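Local coordinates for protein fimbrial structural subunit (Actinomyces naeslundii, PDB 3QDH) that probably builds the shaft of type 2 fimbriae, through which this oral bacterium attaches to streptococci and host cells during biofilm development, at residues 48-51 against 52-56; 67-71 against 72-76. All coordinates share one frame; numbering follows the deposited sequence.

Contact 1 and contact 2 belong to the same module, the first of the two domains in this C-terminal part of the fimbrial subunit, and follow one another along the chain. Contact 1 (48-56) turns the chain from strand 39-49, in one sheet of the module, to strand 54-55, in the other; strand 57-64 comes next, and contact 2 (67-76) then leads into strand 74-79. Strands 39-49 and 74-79 both pair antiparallel with strand 82-87. The centres lie 23 Å apart and the nearest atoms about 9 Å, without touching. One contact is a largely buried corner with no metal; the other is a surface loop, which zinc ties to helix 89-96.

Contact 1 of 2, residues 48-51 against 52-56; sequences DTLD and DRLTA
Asp51 and Arg53 meet side-on, the carboxylate facing the NE and NH2 edge of the guanidinium group. Arg53 NH2 bonds to Asp51 OD1 at 2.8 Å, and Arg53 NE bonds to Asp51 OD2 at 2.9 Å, one nitrogen for each oxygen. Both oxygens lie close to the guanidinium plane and are met on their syn sides, but the two flat groups are turned 40° apart, so the nitrogens stand somewhat out of the carboxylate plane. Arginine suits this place because its chain can fold back: the bend about CG-CD (chi3 -75°) brings NE round to an aspartate only two residues earlier.

Asp51 OD2 has a second donor on its anti side, the backbone N of Arg53 at 2.8 Å. This bond closes an Asx turn, made possible because CG of Asp51 stands trans to the backbone N (chi1 -175°). Two nitrogens on OD2 and one on OD1 should fix the rotation of the carboxylate, and the paired charge would favour its ionised form. Arg53 NH1 also bonds to the carbonyl of Ala114, and NH2 to that of Ala118, which helps satisfy a buried charge.

Across the same turn, Asp51 O accepts the backbone N of Leu54 at 2.8 Å. Leucines occupy the apolar side: CD2 of Leu50 touches CD1 of Leu54 at 3.9 Å, the side chains crossing at roughly a right angle, and Phe26 of strand 23-31 packs on both. On the exposed side, a water donates to Leu50 O and to Asp52 OD1, bridging backbone and carboxylate.

The arrangement is an Asx turn combined with a type I beta turn, Asp51 to Leu54, at a beta-sandwich corner where the chain passes from the sheet of strand 39-49 to that of strand 54-55.

Contact 2 of 2, residues 67-71 against 72-76; sequences TTLDP and TDYKV. With ZN (zinc ion), chain B.
Asp73 OD2 is gripped by the backbone N of Asp70, at 2.8 Å with a nearly straight N-H...O angle of 168°, and by Arg94 NE in a salt bridge. The amide approaches from above the carboxylate plane of Asp73. In return, Asp73 N bonds to Asp70 O at 3.0 Å, so the two residues are tied to each other twice, by backbone and by side chain, around a tight turn. Pro71, whose ring holds phi near the value needed, suits the first corner of such a turn.

The other oxygen, Asp73 OD1, binds zinc at 2.0 Å, and Asp70 OD2 binds the same ion at 2.0 Å. Each aspartate lends the metal one oxygen, and the two make an angle of about 110° at zinc, close to tetrahedral; Glu90 adds a third ligand. The aspartate side chains meet at about a right angle.

Asp70 CG lies between the backbone N and the carbonyl carbon (chi1 64°), which sets the carboxylate over the turn, with OD2 on zinc and OD1 toward Thr72. Thr72 OG1 donates to Asp70 OD1 at 2.6 Å, from above the carboxylate plane, while the bond from Thr72 N is weak. OG1 also lies close to Glu90 OE1, but its single proton can serve only one oxygen at a time; threonine, short and hydroxylated, is probably a second-shell residue here.

Leu69 lends an apolar flank. Its CD2 lies against Asp73 OD2, and its CD1 meets Tyr74 CE2 at 4.0 Å.

Three carboxylates so close together would repel one another; the zinc ion probably offsets much of this charge, with help from Arg94, which also bonds Asp70 OD2. The metal thereby ties the loop before strand 74-79 to helix 89-96, and its hold would be expected to depend on these carboxylates staying ionised.

Contact 1 of 2, residues 48-51 against 52-56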
loop_
_atom_site.group_PDB
_atom_site.type_symbol
_atom_site.label_atom_id
_atom_site.label_comp_id
_atom_site.label_asym_id
_atom_site.label_seq_id
_atom_site.Cartn_x
_atom_site.Cartn_y
_atom_site.Cartn_z
ATOM N N ASP A 48 1.870 9.138 11.211
ATOM C CA ASP A 48 1.835 9.027 9.762
ATOM C C ASP A 48 0.523 9.617 9.265
ATOM O O ASP A 48 -0.559 9.124 9.596
ATOM C CB ASP A 48 1.974 7.552 9.330
ATOM C CG ASP A 48 2.372 7.388 7.859
ATOM O OD1 ASP A 48 1.862 8.135 7.002
ATOM O OD2 ASP A 48 3.172 6.479 7.542
ATOM N N THR A 49 0.616 10.683 8.477
ATOM C CA THR A 49 -0.560 11.212 7.786
ATOM C C THR A 49 -0.562 10.581 6.405
ATOM O O THR A 49 0.304 10.867 5.582
ATOM C CB THR A 49 -0.524 12.740 7.667
ATOM O OG1 THR A 49 -0.516 13.314 8.973
ATOM C CG2 THR A 49 -1.751 13.264 6.889
ATOM N N LEU A 50 -1.533 9.714 6.154
ATOM C CA LEU A 50 -1.557 8.994 4.891
ATOM C C LEU A 50 -2.177 9.826 3.774
ATOM O O LEU A 50 -3.031 10.683 4.012
ATOM C CB LEU A 50 -2.245 7.637 5.036
ATOM C CG LEU A 50 -1.335 6.601 5.717
ATOM C CD1 LEU A 50 -1.474 6.674 7.236
ATOM C CD2 LEU A 50 -1.638 5.211 5.230
ATOM N N ASP A 51 -1.683 9.572 2.567
ATOM C CA ASP A 51 -2.174 10.163 1.328
ATOM C C ASP A 51 -3.685 10.005 1.191
ATOM O O ASP A 51 -4.228 8.929 1.453
ATOM C CB ASP A 51 -1.471 9.465 0.159
ATOM C CG ASP A 51 -1.803 10.083 -1.189
ATOM O OD1 ASP A 51 -0.924 10.751 -1.751
ATOM O OD2 ASP A 51 -2.925 9.884 -1.685
ATOM N N ASP A 52 -4.340 11.080 0.745
ATOM C CA ASP A 52 -5.808 11.144 0.593
ATOM C C ASP A 52 -6.437 10.038 -0.241
ATOM O O ASP A 52 -7.627 9.771 -0.105
ATOM C CB ASP A 52 -6.237 12.494 0.004
ATOM C CG ASP A 52 -6.091 13.641 0.981
ATOM O OD1 ASP A 52 -5.879 13.399 2.186
ATOM O OD2 ASP A 52 -6.221 14.804 0.539
ATOM N N ARG A 53 -5.654 9.409 -1.113
ATOM C CA ARG A 53 -6.157 8.297 -1.925
ATOM C C ARG A 53 -6.333 7.020 -1.111
ATOM O O ARG A 53 -6.935 6.046 -1.589
ATOM C CB ARG A 53 -5.247 8.037 -3.123
ATOM C CG ARG A 53 -5.418 9.054 -4.253
ATOM C CD ARG A 53 -4.211 9.050 -5.166
ATOM N NE ARG A 53 -3.065 9.717 -4.549
ATOM C CZ ARG A 53 -1.968 10.067 -5.205
ATOM N NH1 ARG A 53 -1.858 9.800 -6.507
ATOM N NH2 ARG A 53 -0.980 10.682 -4.563
ATOM N N LEU A 54 -5.798 7.025 0.112
ATOM C CA LEU A 54 -5.920 5.882 1.007
ATOM C C LEU A 54 -7.017 6.112 2.048
ATOM O O LEU A 54 -7.066 7.155 2.700
ATOM C CB LEU A 54 -4.564 5.540 1.654
ATOM C CG LEU A 54 -3.412 5.234 0.681
ATOM C CD1 LEU A 54 -2.048 5.098 1.398
ATOM C CD2 LEU A 54 -3.701 3.988 -0.149
ATOM N N THR A 55 -7.907 5.137 2.180
ATOM C CA THR A 55 -9.041 5.270 3.078
ATOM C C THR A 55 -8.985 4.219 4.192
ATOM O O THR A 55 -8.229 3.236 4.100
ATOM C CB THR A 55 -10.382 5.199 2.298
ATOM O OG1 THR A 55 -11.400 5.881 3.033
ATOM C CG2 THR A 55 -10.797 3.758 2.028
ATOM N N ALA A 56 -9.798 4.437 5.228
ATOM C CA ALA A 56 -9.845 3.574 6.408
ATOM C C ALA A 56 -8.435 3.353 6.974
ATOM O O ALA A 56 -8.051 2.229 7.302
ATOM C CB ALA A 56 -10.537 2.236 6.079
HETATM O O HOH W 1 -3.423 13.284 3.505
#

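Contact 2 of 2, residues 67-71 against 72-76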
loop_
_atom_site.group_PDB
_atom_site.type_symbol
_atom_site.label_atom_id
_atom_site.label_comp_id
_atom_site.label_asym_id
_atom_site.label_seq_id
_atom_site.Cartn_x
_atom_site.Cartn_y
_atom_site.Cartn_z
ATOM N N THR A 67 11.232 -8.508 21.626
ATOM C CA THR A 67 10.246 -8.458 22.702
ATOM C C THR A 67 8.897 -8.880 22.136
ATOM O O THR A 67 8.666 -8.756 20.930
ATOM C CB THR A 67 10.152 -7.007 23.274
ATOM O OG1 THR A 67 11.176 -6.824 24.251
ATOM C CG2 THR A 67 8.804 -6.706 23.913
ATOM N N THR A 68 8.017 -9.398 22.991
ATOM C CA THR A 68 6.617 -9.537 22.634
ATOM C C THR A 68 5.809 -8.553 23.487
ATOM O O THR A 68 5.760 -8.673 24.717
ATOM C CB THR A 68 6.090 -10.991 22.784
ATOM O OG1 THR A 68 6.886 -11.860 21.974
ATOM C CG2 THR A 68 4.649 -11.083 22.312
ATOM N N LEU A 69 5.224 -7.555 22.816
ATOM C CA LEU A 69 4.377 -6.552 23.468
ATOM C C LEU A 69 3.034 -7.144 23.871
ATOM O O LEU A 69 2.597 -8.147 23.309
ATOM C CB LEU A 69 4.129 -5.377 22.515
ATOM C CG LEU A 69 5.321 -4.562 22.016
ATOM C CD1 LEU A 69 4.843 -3.595 20.929
ATOM C CD2 LEU A 69 6.012 -3.798 23.158
ATOM N N ASP A 70 2.376 -6.515 24.841
ATOM C CA ASP A 70 1.011 -6.858 25.179
ATOM C C ASP A 70 0.111 -5.706 24.688
ATOM O O ASP A 70 0.611 -4.598 24.427
ATOM C CB ASP A 70 0.876 -7.085 26.700
ATOM C CG ASP A 70 1.146 -5.829 27.508
ATOM O OD1 ASP A 70 0.383 -4.851 27.373
ATOM O OD2 ASP A 70 2.120 -5.823 28.282
ATOM N N PRO A 71 -1.205 -5.960 24.565
ATOM C CA PRO A 71 -2.140 -4.982 23.993
ATOM C C PRO A 71 -2.236 -3.657 24.760
ATOM O O PRO A 71 -2.703 -2.653 24.189
ATOM C CB PRO A 71 -3.485 -5.720 24.029
ATOM C CG PRO A 71 -3.128 -7.155 24.049
ATOM C CD PRO A 71 -1.887 -7.233 24.871
ATOM N N THR A 72 -1.793 -3.637 26.020
ATOM C CA THR A 72 -1.814 -2.400 26.821
ATOM C C THR A 72 -0.518 -1.576 26.737
ATOM O O THR A 72 -0.349 -0.607 27.492
ATOM C CB THR A 72 -2.199 -2.652 28.314
ATOM O OG1 THR A 72 -1.218 -3.479 28.948
ATOM C CG2 THR A 72 -3.547 -3.335 28.403
ATOM N N ASP A 73 0.381 -1.962 25.823
ATOM C CA ASP A 73 1.670 -1.274 25.634
ATOM C C ASP A 73 1.588 -0.023 24.746
ATOM O O ASP A 73 2.491 0.810 24.760
ATOM C CB ASP A 73 2.745 -2.247 25.121
ATOM C CG ASP A 73 3.255 -3.178 26.226
ATOM O OD1 ASP A 73 3.125 -2.782 27.403
ATOM O OD2 ASP A 73 3.757 -4.290 25.934
ATOM N N TYR A 74 0.495 0.109 24.008
ATOM C CA TYR A 74 0.345 1.210 23.060
ATOM C C TYR A 74 -1.123 1.408 22.728
ATOM O O TYR A 74 -1.965 0.551 23.016
ATOM C CB TYR A 74 1.130 0.901 21.768
ATOM C CG TYR A 74 0.714 -0.418 21.179
ATOM C CD1 TYR A 74 -0.336 -0.490 20.264
ATOM C CD2 TYR A 74 1.335 -1.607 21.577
ATOM C CE1 TYR A 74 -0.747 -1.718 19.744
ATOM C CE2 TYR A 74 0.932 -2.836 21.068
ATOM C CZ TYR A 74 -0.104 -2.881 20.153
ATOM O OH TYR A 74 -0.510 -4.088 19.644
ATOM N N LYS A 75 -1.421 2.536 22.091
ATOM C CA LYS A 75 -2.751 2.799 21.568
ATOM C C LYS A 75 -2.615 3.269 20.123
ATOM O O LYS A 75 -1.824 4.158 19.835
ATOM C CB LYS A 75 -3.454 3.878 22.389
ATOM C CG LYS A 75 -4.064 3.387 23.698
ATOM C CD LYS A 75 -4.641 4.554 24.495
ATOM C CE LYS A 75 -5.324 4.083 25.766
ATOM N NZ LYS A 75 -5.488 5.219 26.735
ATOM N N VAL A 76 -3.387 2.659 19.234
ATOM C CA VAL A 76 -3.470 3.092 17.836
ATOM C C VAL A 76 -4.747 3.923 17.651
ATOM O O VAL A 76 -5.823 3.527 18.104
ATOM C CB VAL A 76 -3.465 1.895 16.879
ATOM C CG1 VAL A 76 -3.484 2.371 15.406
ATOM C CG2 VAL A 76 -2.251 0.991 17.143
HETATM ZN ZN ZN B . 2.679 -4.000 28.968
HETATM O O HOH W 2 0.365 -6.551 21.317
#